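Local coordinates for protein fructose-bisphosphate aldolase (Thermus caldophilus, PDB 2FJK) that belongs to the class II fructose-bisphosphate aldolases, enzymes of the TIM-barrel clan, and here holds 1,3-dihydroxyacetonephosphate in its pocket, at residues 1-5 against 65-71; 207-213 against 249-255; 259-264 against 281-287. All blocks are in the same frame, centred on the assembly; numbering follows the deposited sequence.

Contact 1. Residues 1-5 against 65-71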
HETATM    1  N   MSE A   1       2.093   4.296  14.486  1.00 34.46           N
HETATM    2  CA  MSE A   1       3.064   3.993  13.406  1.00 35.55           C
HETATM    3  C   MSE A   1       3.716   2.642  13.640  1.00 32.22           C
HETATM    4  O   MSE A   1       3.799   2.156  14.771  1.00 28.26           O
HETATM    5  CB  MSE A   1       4.137   5.082  13.315  1.00 41.51           C
HETATM    6  CG  MSE A   1       4.780   5.450  14.635  1.00 51.33           C
HETATM    7 SE   MSE A   1       6.366   6.540  14.379  1.00 67.56          SE
HETATM    8  CE  MSE A   1       5.618   7.853  13.161  1.00 60.49           C
ATOM      9  N   LEU A   2       4.178   2.040  12.553  1.00 29.19           N
ATOM     10  CA  LEU A   2       4.793   0.733  12.615  1.00 28.25           C
ATOM     11  C   LEU A   2       6.171   0.792  13.262  1.00 28.10           C
ATOM     12  O   LEU A   2       7.038   1.554  12.839  1.00 29.10           O
ATOM     13  CB  LEU A   2       4.869   0.148  11.200  1.00 26.78           C
ATOM     14  CG  LEU A   2       5.298  -1.313  11.047  1.00 27.14           C
ATOM     15  CD1 LEU A   2       4.366  -2.219  11.842  1.00 24.21           C
ATOM     16  CD2 LEU A   2       5.288  -1.691   9.576  1.00 23.59           C
ATOM     17  N   VAL A   3       6.353  -0.007  14.309  1.00 28.08           N
ATOM     18  CA  VAL A   3       7.623  -0.090  15.039  1.00 27.30           C
ATOM     19  C   VAL A   3       8.010  -1.566  15.269  1.00 27.47           C
ATOM     20  O   VAL A   3       7.182  -2.458  15.100  1.00 23.44           O
ATOM     21  CB  VAL A   3       7.515   0.615  16.403  1.00 26.81           C
ATOM     22  CG1 VAL A   3       7.313   2.115  16.204  1.00 28.36           C
ATOM     23  CG2 VAL A   3       6.363   0.025  17.192  1.00 27.77           C
ATOM     24  N   THR A   4       9.263  -1.823  15.649  1.00 28.38           N
ATOM     25  CA  THR A   4       9.704  -3.196  15.883  1.00 29.42           C
ATOM     26  C   THR A   4       9.351  -3.656  17.293  1.00 30.60           C
ATOM     27  O   THR A   4       9.329  -4.857  17.588  1.00 31.86           O
ATOM     28  CB  THR A   4      11.225  -3.363  15.673  1.00 30.00           C
ATOM     29  OG1 THR A   4      11.939  -2.593  16.645  1.00 27.88           O
ATOM     30  CG2 THR A   4      11.615  -2.919  14.278  1.00 27.94           C
ATOM     31  N   GLY A   5       9.077  -2.704  18.170  1.00 28.67           N
ATOM     32  CA  GLY A   5       8.708  -3.076  19.518  1.00 32.51           C
ATOM     33  C   GLY A   5       9.833  -3.072  20.532  1.00 34.04           C
ATOM     34  O   GLY A   5       9.591  -2.793  21.704  1.00 34.56           O
ATOM     35  N   VAL A  65      -0.375  -4.740   8.730  1.00 23.20           N
ATOM     36  CA  VAL A  65       0.790  -3.879   8.529  1.00 25.71           C
ATOM     37  C   VAL A  65       0.249  -2.477   8.243  1.00 26.07           C
ATOM     38  O   VAL A  65       0.627  -1.509   8.904  1.00 27.54           O
ATOM     39  CB  VAL A  65       1.662  -4.359   7.345  1.00 28.03           C
ATOM     40  CG1 VAL A  65       2.921  -3.483   7.224  1.00 27.70           C
ATOM     41  CG2 VAL A  65       2.048  -5.818   7.546  1.00 28.03           C
ATOM     42  N   ALA A  66      -0.633  -2.368   7.256  1.00 26.62           N
ATOM     43  CA  ALA A  66      -1.254  -1.086   6.963  1.00 29.10           C
ATOM     44  C   ALA A  66      -2.049  -0.954   8.259  1.00 30.06           C
ATOM     45  O   ALA A  66      -2.113  -1.905   9.020  1.00 36.71           O
ATOM     46  CB  ALA A  66      -2.175  -1.192   5.753  1.00 25.09           C
ATOM     47  N   LEU A  67      -2.658   0.182   8.534  1.00 29.18           N
ATOM     48  CA  LEU A  67      -3.368   0.318   9.808  1.00 27.24           C
ATOM     49  C   LEU A  67      -2.333   0.468  10.923  1.00 24.72           C
ATOM     50  O   LEU A  67      -2.385   1.427  11.680  1.00 24.16           O
ATOM     51  CB  LEU A  67      -4.274  -0.888  10.094  1.00 24.92           C
ATOM     52  CG  LEU A  67      -5.590  -0.987   9.307  1.00 22.77           C
ATOM     53  CD1 LEU A  67      -6.498  -1.984  10.000  1.00 18.20           C
ATOM     54  CD2 LEU A  67      -6.270   0.361   9.244  1.00 18.45           C
ATOM     55  N   ALA A  68      -1.396  -0.471  11.034  1.00 23.30           N
ATOM     56  CA  ALA A  68      -0.351  -0.345  12.058  1.00 24.35           C
ATOM     57  C   ALA A  68       0.411   0.940  11.738  1.00 24.86           C
ATOM     58  O   ALA A  68       0.690   1.757  12.619  1.00 22.27           O
ATOM     59  CB  ALA A  68       0.614  -1.539  12.014  1.00 23.93           C
ATOM     60  N   GLN A  69       0.740   1.097  10.458  1.00 26.36           N
ATOM     61  CA  GLN A  69       1.452   2.274   9.967  1.00 27.70           C
ATOM     62  C   GLN A  69       0.592   3.516  10.227  1.00 27.17           C
ATOM     63  O   GLN A  69       1.058   4.489  10.822  1.00 26.36           O
ATOM     64  CB  GLN A  69       1.696   2.149   8.459  1.00 28.19           C
ATOM     65  CG  GLN A  69       2.206   0.785   8.030  1.00 34.55           C
ATOM     66  CD  GLN A  69       2.326   0.631   6.518  1.00 37.14           C
ATOM     67  OE1 GLN A  69       1.404   0.965   5.765  1.00 38.11           O
ATOM     68  NE2 GLN A  69       3.463   0.105   6.067  1.00 39.55           N
ATOM     69  N   GLU A  70      -0.662   3.455   9.777  1.00 26.68           N
ATOM     70  CA  GLU A  70      -1.618   4.553   9.922  1.00 28.20           C
ATOM     71  C   GLU A  70      -1.908   4.981  11.357  1.00 27.73           C
ATOM     72  O   GLU A  70      -2.247   6.143  11.594  1.00 29.34           O
ATOM     73  CB  GLU A  70      -2.943   4.201   9.232  1.00 30.17           C
ATOM     74  CG  GLU A  70      -2.926   4.375   7.720  1.00 34.22           C
ATOM     75  CD  GLU A  70      -4.205   3.887   7.047  1.00 37.89           C
ATOM     76  OE1 GLU A  70      -5.297   4.403   7.367  1.00 39.37           O
ATOM     77  OE2 GLU A  70      -4.115   2.980   6.191  1.00 39.72           O
ATOM     78  N   ALA A  71      -1.770   4.058  12.308  1.00 25.28           N
ATOM     79  CA  ALA A  71      -2.043   4.353  13.715  1.00 24.91           C
ATOM     80  C   ALA A  71      -1.254   5.539  14.272  1.00 26.02           C
ATOM     81  O   ALA A  71      -0.144   5.820  13.830  1.00 25.61           O
ATOM     82  CB  ALA A  71      -1.779   3.126  14.557  1.00 24.61           C
TER

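Contact 2. Residues 207-213 against 249-255. With 13P (1,3-dihydroxyacetonephosphate), chain E.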
ATOM      1  N   LEU A 207       5.747 -12.501  28.633  1.00 25.16           N
ATOM      2  CA  LEU A 207       4.874 -13.443  29.315  1.00 25.03           C
ATOM      3  C   LEU A 207       3.698 -13.896  28.450  1.00 24.94           C
ATOM      4  O   LEU A 207       2.796 -13.115  28.165  1.00 23.71           O
ATOM      5  CB  LEU A 207       4.338 -12.800  30.598  1.00 25.58           C
ATOM      6  CG  LEU A 207       3.572 -13.688  31.575  1.00 25.14           C
ATOM      7  CD1 LEU A 207       4.501 -14.781  32.088  1.00 25.35           C
ATOM      8  CD2 LEU A 207       3.051 -12.844  32.730  1.00 25.54           C
ATOM      9  N   HIS A 208       3.710 -15.160  28.036  1.00 24.56           N
ATOM     10  CA  HIS A 208       2.621 -15.701  27.232  1.00 24.33           C
ATOM     11  C   HIS A 208       1.620 -16.426  28.113  1.00 23.26           C
ATOM     12  O   HIS A 208       1.820 -16.538  29.318  1.00 21.81           O
ATOM     13  CB  HIS A 208       3.146 -16.659  26.159  1.00 24.00           C
ATOM     14  CG  HIS A 208       3.869 -15.973  25.046  1.00 25.25           C
ATOM     15  ND1 HIS A 208       5.209 -15.658  25.111  1.00 25.53           N
ATOM     16  CD2 HIS A 208       3.428 -15.502  23.856  1.00 24.49           C
ATOM     17  CE1 HIS A 208       5.562 -15.026  24.006  1.00 24.03           C
ATOM     18  NE2 HIS A 208       4.500 -14.918  23.229  1.00 22.49           N
ATOM     19  N   GLY A 209       0.546 -16.914  27.496  1.00 23.70           N
ATOM     20  CA  GLY A 209      -0.486 -17.625  28.226  1.00 25.26           C
ATOM     21  C   GLY A 209      -0.890 -16.835  29.448  1.00 25.79           C
ATOM     22  O   GLY A 209      -1.079 -17.395  30.531  1.00 25.12           O
ATOM     23  N   ALA A 210      -1.049 -15.527  29.266  1.00 25.90           N
ATOM     24  CA  ALA A 210      -1.381 -14.656  30.383  1.00 26.13           C
ATOM     25  C   ALA A 210      -2.821 -14.185  30.503  1.00 25.66           C
ATOM     26  O   ALA A 210      -3.088 -13.247  31.245  1.00 26.89           O
ATOM     27  CB  ALA A 210      -0.440 -13.449  30.387  1.00 23.78           C
ATOM     28  N   SER A 211      -3.752 -14.820  29.801  1.00 26.30           N
ATOM     29  CA  SER A 211      -5.149 -14.404  29.911  1.00 27.01           C
ATOM     30  C   SER A 211      -5.636 -14.505  31.365  1.00 28.02           C
ATOM     31  O   SER A 211      -5.129 -15.308  32.146  1.00 27.35           O
ATOM     32  CB  SER A 211      -6.049 -15.255  29.012  1.00 26.52           C
ATOM     33  OG  SER A 211      -6.127 -14.719  27.701  1.00 28.21           O
ATOM     34  N   ALA A 212      -6.627 -13.688  31.708  1.00 28.15           N
ATOM     35  CA  ALA A 212      -7.185 -13.663  33.056  1.00 29.81           C
ATOM     36  C   ALA A 212      -8.400 -14.583  33.156  1.00 30.40           C
ATOM     37  O   ALA A 212      -8.740 -15.069  34.233  1.00 31.20           O
ATOM     38  CB  ALA A 212      -7.576 -12.218  33.436  1.00 26.76           C
ATOM     39  N   VAL A 213      -9.048 -14.821  32.024  1.00 30.74           N
ATOM     40  CA  VAL A 213     -10.217 -15.685  31.984  1.00 32.24           C
ATOM     41  C   VAL A 213     -11.157 -15.340  33.148  1.00 32.31           C
ATOM     42  O   VAL A 213     -11.500 -16.203  33.961  1.00 29.94           O
ATOM     43  CB  VAL A 213      -9.789 -17.162  32.083  1.00 31.86           C
ATOM     44  CG1 VAL A 213     -10.880 -18.057  31.520  1.00 30.87           C
ATOM     45  CG2 VAL A 213      -8.459 -17.371  31.341  1.00 31.57           C
ATOM     46  N   LYS A 249       6.287  -7.429  28.017  1.00 25.79           N
ATOM     47  CA  LYS A 249       5.307  -7.783  26.997  1.00 25.33           C
ATOM     48  C   LYS A 249       4.402  -8.905  27.484  1.00 26.06           C
ATOM     49  O   LYS A 249       4.875  -9.961  27.919  1.00 25.80           O
ATOM     50  CB  LYS A 249       6.007  -8.220  25.713  1.00 25.70           C
ATOM     51  CG  LYS A 249       5.089  -8.950  24.746  1.00 23.83           C
ATOM     52  CD  LYS A 249       5.824  -9.371  23.481  1.00 24.19           C
ATOM     53  CE  LYS A 249       4.919 -10.226  22.596  1.00 24.80           C
ATOM     54  NZ  LYS A 249       5.528 -10.450  21.265  1.00 20.94           N
ATOM     55  N   ILE A 250       3.097  -8.675  27.394  1.00 24.60           N
ATOM     56  CA  ILE A 250       2.123  -9.649  27.849  1.00 25.09           C
ATOM     57  C   ILE A 250       1.137 -10.020  26.747  1.00 25.24           C
ATOM     58  O   ILE A 250       0.449  -9.161  26.186  1.00 23.53           O
ATOM     59  CB  ILE A 250       1.356  -9.100  29.059  1.00 25.35           C
ATOM     60  CG1 ILE A 250       2.350  -8.513  30.063  1.00 26.50           C
ATOM     61  CG2 ILE A 250       0.565 -10.206  29.718  1.00 24.99           C
ATOM     62  CD1 ILE A 250       1.701  -7.808  31.217  1.00 28.00           C
ATOM     63  N   ASN A 251       1.069 -11.312  26.446  1.00 24.14           N
ATOM     64  CA  ASN A 251       0.178 -11.810  25.410  1.00 22.97           C
ATOM     65  C   ASN A 251      -1.202 -12.184  25.940  1.00 22.04           C
ATOM     66  O   ASN A 251      -1.325 -12.826  26.985  1.00 22.09           O
ATOM     67  CB  ASN A 251       0.812 -13.021  24.735  1.00 24.55           C
ATOM     68  CG  ASN A 251       1.601 -12.658  23.490  1.00 27.64           C
ATOM     69  OD1 ASN A 251       1.119 -12.831  22.364  1.00 31.44           O
ATOM     70  ND2 ASN A 251       2.818 -12.155  23.681  1.00 27.66           N
ATOM     71  N   THR A 252      -2.235 -11.784  25.200  1.00 21.91           N
ATOM     72  CA  THR A 252      -3.630 -12.075  25.551  1.00 21.58           C
ATOM     73  C   THR A 252      -4.371 -12.560  24.312  1.00 22.00           C
ATOM     74  O   THR A 252      -4.411 -11.863  23.297  1.00 20.69           O
ATOM     75  CB  THR A 252      -4.367 -10.823  26.067  1.00 20.95           C
ATOM     76  OG1 THR A 252      -3.635 -10.258  27.153  1.00 22.46           O
ATOM     77  CG2 THR A 252      -5.779 -11.185  26.544  1.00 21.47           C
ATOM     78  N   ASP A 253      -4.976 -13.741  24.403  1.00 20.39           N
ATOM     79  CA  ASP A 253      -5.691 -14.315  23.271  1.00 20.82           C
ATOM     80  C   ASP A 253      -7.041 -14.895  23.701  1.00 21.32           C
ATOM     81  O   ASP A 253      -8.085 -14.451  23.233  1.00 21.18           O
ATOM     82  CB  ASP A 253      -4.810 -15.396  22.625  1.00 22.85           C
ATOM     83  CG  ASP A 253      -5.432 -16.013  21.393  1.00 22.71           C
ATOM     84  OD1 ASP A 253      -6.494 -15.542  20.948  1.00 21.98           O
ATOM     85  OD2 ASP A 253      -4.844 -16.978  20.863  1.00 27.78           O
ATOM     86  N   THR A 254      -7.008 -15.890  24.585  1.00 19.84           N
ATOM     87  CA  THR A 254      -8.219 -16.527  25.097  1.00 20.25           C
ATOM     88  C   THR A 254      -9.296 -15.526  25.563  1.00 19.07           C
ATOM     89  O   THR A 254     -10.470 -15.662  25.212  1.00 17.93           O
ATOM     90  CB  THR A 254      -7.893 -17.463  26.294  1.00 20.93           C
ATOM     91  OG1 THR A 254      -7.120 -18.581  25.839  1.00 20.05           O
ATOM     92  CG2 THR A 254      -9.171 -17.963  26.950  1.00 20.31           C
ATOM     93  N   ASP A 255      -8.898 -14.536  26.362  1.00 18.48           N
ATOM     94  CA  ASP A 255      -9.851 -13.550  26.866  1.00 19.28           C
ATOM     95  C   ASP A 255     -10.656 -12.905  25.739  1.00 18.72           C
ATOM     96  O   ASP A 255     -11.863 -12.726  25.862  1.00 16.00           O
ATOM     97  CB  ASP A 255      -9.141 -12.450  27.676  1.00 19.67           C
ATOM     98  CG  ASP A 255      -8.633 -12.938  29.034  1.00 21.88           C
ATOM     99  OD1 ASP A 255      -9.167 -13.933  29.568  1.00 23.91           O
ATOM    100  OD2 ASP A 255      -7.703 -12.308  29.580  1.00 24.27           O
TER
HETATM  101  P   13P E1063      -3.804 -17.218  26.166  0.70 20.45           P
HETATM  102  O1P 13P E1063      -4.582 -18.509  25.617  0.70 21.08           O
HETATM  103  O2P 13P E1063      -3.638 -17.426  27.727  0.70 23.94           O
HETATM  104  O3P 13P E1063      -4.665 -15.947  25.895  0.70 19.39           O
HETATM  105  O1  13P E1063      -2.390 -17.121  25.410  0.70 24.31           O
HETATM  106  C1  13P E1063      -1.853 -15.830  25.127  0.70 28.71           C
HETATM  107  C2  13P E1063      -0.432 -16.077  24.687  0.70 31.40           C
HETATM  108  O2  13P E1063       0.307 -16.757  25.394  0.70 34.55           O
HETATM  109  C3  13P E1063       0.095 -15.492  23.377  0.70 32.96           C
HETATM  110  O3  13P E1063       1.416 -15.958  23.121  0.70 34.00           O

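Contact 3. Residues 259-264 against 281-287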
ATOM      1  N   ALA A 259     -14.697 -13.356  24.994  1.00 23.06           N
ATOM      2  CA  ALA A 259     -15.560 -12.182  24.980  1.00 24.25           C
ATOM      3  C   ALA A 259     -16.312 -12.098  23.646  1.00 23.60           C
ATOM      4  O   ALA A 259     -17.535 -11.966  23.617  1.00 23.64           O
ATOM      5  CB  ALA A 259     -14.731 -10.921  25.209  1.00 21.60           C
ATOM      6  N   PHE A 260     -15.573 -12.194  22.544  1.00 23.69           N
ATOM      7  CA  PHE A 260     -16.158 -12.123  21.204  1.00 21.82           C
ATOM      8  C   PHE A 260     -17.251 -13.181  20.997  1.00 20.78           C
ATOM      9  O   PHE A 260     -18.355 -12.876  20.539  1.00 19.94           O
ATOM     10  CB  PHE A 260     -15.059 -12.327  20.159  1.00 21.38           C
ATOM     11  CG  PHE A 260     -15.467 -11.948  18.770  1.00 17.76           C
ATOM     12  CD1 PHE A 260     -15.342 -10.635  18.333  1.00 15.36           C
ATOM     13  CD2 PHE A 260     -15.989 -12.901  17.902  1.00 18.26           C
ATOM     14  CE1 PHE A 260     -15.734 -10.273  17.047  1.00 16.34           C
ATOM     15  CE2 PHE A 260     -16.389 -12.551  16.608  1.00 15.23           C
ATOM     16  CZ  PHE A 260     -16.261 -11.238  16.177  1.00 13.53           C
ATOM     17  N   THR A 261     -16.932 -14.431  21.327  1.00 20.23           N
ATOM     18  CA  THR A 261     -17.887 -15.523  21.162  1.00 20.69           C
ATOM     19  C   THR A 261     -19.052 -15.372  22.141  1.00 22.00           C
ATOM     20  O   THR A 261     -20.208 -15.647  21.797  1.00 22.88           O
ATOM     21  CB  THR A 261     -17.202 -16.902  21.374  1.00 20.61           C
ATOM     22  OG1 THR A 261     -16.147 -17.070  20.414  1.00 19.85           O
ATOM     23  CG2 THR A 261     -18.209 -18.035  21.208  1.00 21.14           C
ATOM     24  N   ALA A 262     -18.757 -14.940  23.360  1.00 21.40           N
ATOM     25  CA  ALA A 262     -19.818 -14.760  24.340  1.00 22.63           C
ATOM     26  C   ALA A 262     -20.870 -13.857  23.702  1.00 22.32           C
ATOM     27  O   ALA A 262     -22.056 -14.168  23.707  1.00 22.11           O
ATOM     28  CB  ALA A 262     -19.273 -14.114  25.608  1.00 20.56           C
ATOM     29  N   LEU A 263     -20.430 -12.741  23.132  1.00 23.18           N
ATOM     30  CA  LEU A 263     -21.374 -11.829  22.515  1.00 20.68           C
ATOM     31  C   LEU A 263     -22.067 -12.375  21.271  1.00 20.61           C
ATOM     32  O   LEU A 263     -23.260 -12.160  21.093  1.00 19.93           O
ATOM     33  CB  LEU A 263     -20.705 -10.488  22.233  1.00 20.72           C
ATOM     34  CG  LEU A 263     -20.965  -9.533  23.409  1.00 22.82           C
ATOM     35  CD1 LEU A 263     -20.153  -9.940  24.627  1.00 21.01           C
ATOM     36  CD2 LEU A 263     -20.606  -8.149  23.025  1.00 22.85           C
ATOM     37  N   VAL A 264     -21.344 -13.094  20.416  1.00 21.61           N
ATOM     38  CA  VAL A 264     -21.975 -13.654  19.229  1.00 20.46           C
ATOM     39  C   VAL A 264     -23.108 -14.581  19.665  1.00 22.42           C
ATOM     40  O   VAL A 264     -24.221 -14.513  19.134  1.00 22.54           O
ATOM     41  CB  VAL A 264     -20.973 -14.461  18.360  1.00 21.02           C
ATOM     42  CG1 VAL A 264     -21.730 -15.307  17.350  1.00 19.55           C
ATOM     43  CG2 VAL A 264     -20.032 -13.515  17.624  1.00 17.73           C
ATOM     44  N   LEU A 281     -21.379  -9.403  15.030  1.00 19.76           N
ATOM     45  CA  LEU A 281     -19.920  -9.269  15.040  1.00 19.94           C
ATOM     46  C   LEU A 281     -19.555  -7.879  15.564  1.00 17.98           C
ATOM     47  O   LEU A 281     -18.473  -7.675  16.109  1.00 15.40           O
ATOM     48  CB  LEU A 281     -19.339  -9.447  13.637  1.00 17.08           C
ATOM     49  CG  LEU A 281     -19.561 -10.797  12.964  1.00 18.19           C
ATOM     50  CD1 LEU A 281     -18.957 -10.750  11.568  1.00 19.61           C
ATOM     51  CD2 LEU A 281     -18.941 -11.919  13.798  1.00 19.22           C
ATOM     52  N   GLY A 282     -20.469  -6.931  15.374  1.00 16.99           N
ATOM     53  CA  GLY A 282     -20.244  -5.571  15.835  1.00 19.00           C
ATOM     54  C   GLY A 282     -20.195  -5.521  17.351  1.00 18.01           C
ATOM     55  O   GLY A 282     -19.235  -5.021  17.933  1.00 17.85           O
ATOM     56  N   PRO A 283     -21.229  -6.029  18.023  1.00 20.24           N
ATOM     57  CA  PRO A 283     -21.199  -5.996  19.486  1.00 21.55           C
ATOM     58  C   PRO A 283     -20.116  -6.924  20.033  1.00 22.93           C
ATOM     59  O   PRO A 283     -19.596  -6.687  21.120  1.00 23.99           O
ATOM     60  CB  PRO A 283     -22.627  -6.399  19.876  1.00 21.10           C
ATOM     61  CG  PRO A 283     -23.100  -7.192  18.708  1.00 22.71           C
ATOM     62  CD  PRO A 283     -22.550  -6.456  17.527  1.00 20.22           C
ATOM     63  N   ALA A 284     -19.754  -7.959  19.269  1.00 21.96           N
ATOM     64  CA  ALA A 284     -18.696  -8.875  19.698  1.00 20.27           C
ATOM     65  C   ALA A 284     -17.367  -8.135  19.627  1.00 18.82           C
ATOM     66  O   ALA A 284     -16.536  -8.265  20.516  1.00 15.60           O
ATOM     67  CB  ALA A 284     -18.648 -10.116  18.808  1.00 19.74           C
ATOM     68  N   ARG A 285     -17.175  -7.360  18.564  1.00 18.54           N
ATOM     69  CA  ARG A 285     -15.947  -6.578  18.386  1.00 19.27           C
ATOM     70  C   ARG A 285     -15.837  -5.537  19.489  1.00 19.26           C
ATOM     71  O   ARG A 285     -14.748  -5.240  19.970  1.00 20.38           O
ATOM     72  CB  ARG A 285     -15.948  -5.873  17.025  1.00 18.15           C
ATOM     73  CG  ARG A 285     -14.923  -4.739  16.879  1.00 18.66           C
ATOM     74  CD  ARG A 285     -15.112  -3.979  15.555  1.00 19.98           C
ATOM     75  NE  ARG A 285     -16.449  -3.388  15.460  1.00 21.86           N
ATOM     76  CZ  ARG A 285     -17.002  -2.937  14.333  1.00 23.57           C
ATOM     77  NH1 ARG A 285     -16.340  -2.997  13.189  1.00 25.49           N
ATOM     78  NH2 ARG A 285     -18.229  -2.439  14.346  1.00 23.20           N
ATOM     79  N   GLU A 286     -16.975  -4.972  19.874  1.00 21.29           N
ATOM     80  CA  GLU A 286     -17.006  -3.965  20.925  1.00 22.04           C
ATOM     81  C   GLU A 286     -16.588  -4.577  22.268  1.00 21.80           C
ATOM     82  O   GLU A 286     -15.866  -3.947  23.039  1.00 22.34           O
ATOM     83  CB  GLU A 286     -18.409  -3.358  21.028  1.00 24.15           C
ATOM     84  CG  GLU A 286     -18.575  -2.359  22.161  1.00 27.24           C
ATOM     85  CD  GLU A 286     -17.697  -1.143  21.991  1.00 28.41           C
ATOM     86  OE1 GLU A 286     -17.487  -0.423  22.984  1.00 31.56           O
ATOM     87  OE2 GLU A 286     -17.222  -0.906  20.862  1.00 30.65           O
ATOM     88  N   ALA A 287     -17.029  -5.803  22.545  1.00 20.53           N
ATOM     89  CA  ALA A 287     -16.649  -6.438  23.802  1.00 20.86           C
ATOM     90  C   ALA A 287     -15.156  -6.726  23.817  1.00 20.63           C
ATOM     91  O   ALA A 287     -14.528  -6.708  24.877  1.00 19.85           O
ATOM     92  CB  ALA A 287     -17.427  -7.735  24.022  1.00 20.34           C
TER

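Contact 1. Residues 1-5 against 65-71
A backbone hydrogen bond joins the two segments: the terminal amino group, Met1 N, donates to Ala71 O at 2.8 Å. The start of the chain thereby meets the carbonyls of residues 68-71. Weaker polar approaches gather around the same spot. Met1 CA directs its hydrogen at Gln69 O in a CA-H...O contact of 3.3 Å with an angle of 161° at the hydrogen, whereas Leu2 N, 3.5 Å from Ala68 O, is too poorly angled to bond.

The short strand 2-3 runs parallel to barrel strand 75-78, with backbone hydrogen bonds between Val75 and both Met1 and Val3, and residues 65-71 pack beside it. Helix 50-68 is the crossover helix of the β-α-β unit that links strands 44-47 and 75-78.

Apolar packing is carried by Leu2. Its CD1 rests 3.8 Å from Ala68 CB and its CD2 3.8 Å from Val65 CG1, so the leucine bridges Val65 and Ala68, while its CB lies 4.2 Å from Gln69 CG. Met1, modelled as selenomethionine, points its CA-CB bond away and packs on Arg72 of the second subunit. The same Arg72 hydrogen-bonds Leu2 O, and Glu70 forms salt bridges with Arg58 and Arg62 of the third subunit.

Contact 2. Residues 207-213 against 249-255
Parallel sheet pairing opens the contact: Leu207 N donates to Lys249 O (2.8 Å) and Asn251 N to Leu207 O (3.0 Å), bracketing Ile250. Past the strand ends, side chains satisfy the backbone instead. Asp255 takes Ala212 N on OD2 (2.8 Å) and Val213 N on OD1 (2.6 Å), and Asp255 N donates to Ser211 OG (3.1 Å). That hydroxyl donates a hydrogen bond to 13P O3P, 2.6 Å from Ser211 OG. The same oxygen accepts Asp253 N and Thr254 N, each 2.7 Å from 13P O3P, while Thr254 OG1 donates to 13P O1P at 2.5 Å and Ser211 N binds 13P O2P weakly at 3.3 Å. Other polar ends turn elsewhere: Lys249 to Glu130 and His78, Thr252 to Arg295, Asp253 to Arg257. As in many TIM barrels, the phosphate sits where strands end, here at the start of helix 254-270. Within these two segments its hydrogen-bond donors are backbone amides and hydroxyls, so it is held without any positively charged side chain from them.

Contact 3. Residues 259-264 against 281-287
Phe260 takes the t rotamer, with chi2 near 86°, and so swings its ring across to helix 281-287. Ala284 CB sits over one ring face, 3.4 Å from the Phe260 centroid and 15° off the normal, a clear CH-pi contact. The ring also reaches Leu281, whose m,t conformation brings CD2 to 3.6 Å from Phe260 CZ. The small Ala284 suits the close approach: its CA lies 4.4 Å from Phe260 CA, and the segment axes come within 7.7 Å at 147°.

The pair is a near-antiparallel helical hairpin, in which helix 254-270, following the barrel strand 247-252, turns back into helix 277-299. The third subunit packs against it, with Tyr280 of that subunit on Phe260.

The CA-CB bond of Leu263 points toward the partner helix, with chi1 at -94°, between wells; Leu263 CB is 4.0 Å from Ala284 CB, and its CD2, less surely placed, 3.4 Å from Ala287 CB. Val264, in the t rotamer, sets CG2 3.9 Å from Ala284 CB. Pro283 lies where the second helix is kinked. Arg285 directs its CA-CB bond away, and its guanidinium hydrogen-bonds Gln31 and forms a cation-pi contact with Tyr55 of the third subunit.

In the fold
Contact 2 is the buried centre of the fold, whereas contacts 1 and 3 are only partly buried, their centres about 17 and 20 Å from the centre of the chain; all three reach the third subunit, contact 2 through Thr254 alone. Contacts 1 and 2 reach the same parallel sheet through different strands, one at the short N-terminal strand 2-3, the other at 205-207 and 247-252; their centres are about 22 Å apart. Contacts 2 and 3 share helix 254-270, which begins at the ligand phosphate and runs outward to the helical hairpin. Chemistry follows place: polar bonds and ligand in contact 2, mainly apolar and CH-pi packing in contact 3, and a mixture in contact 1.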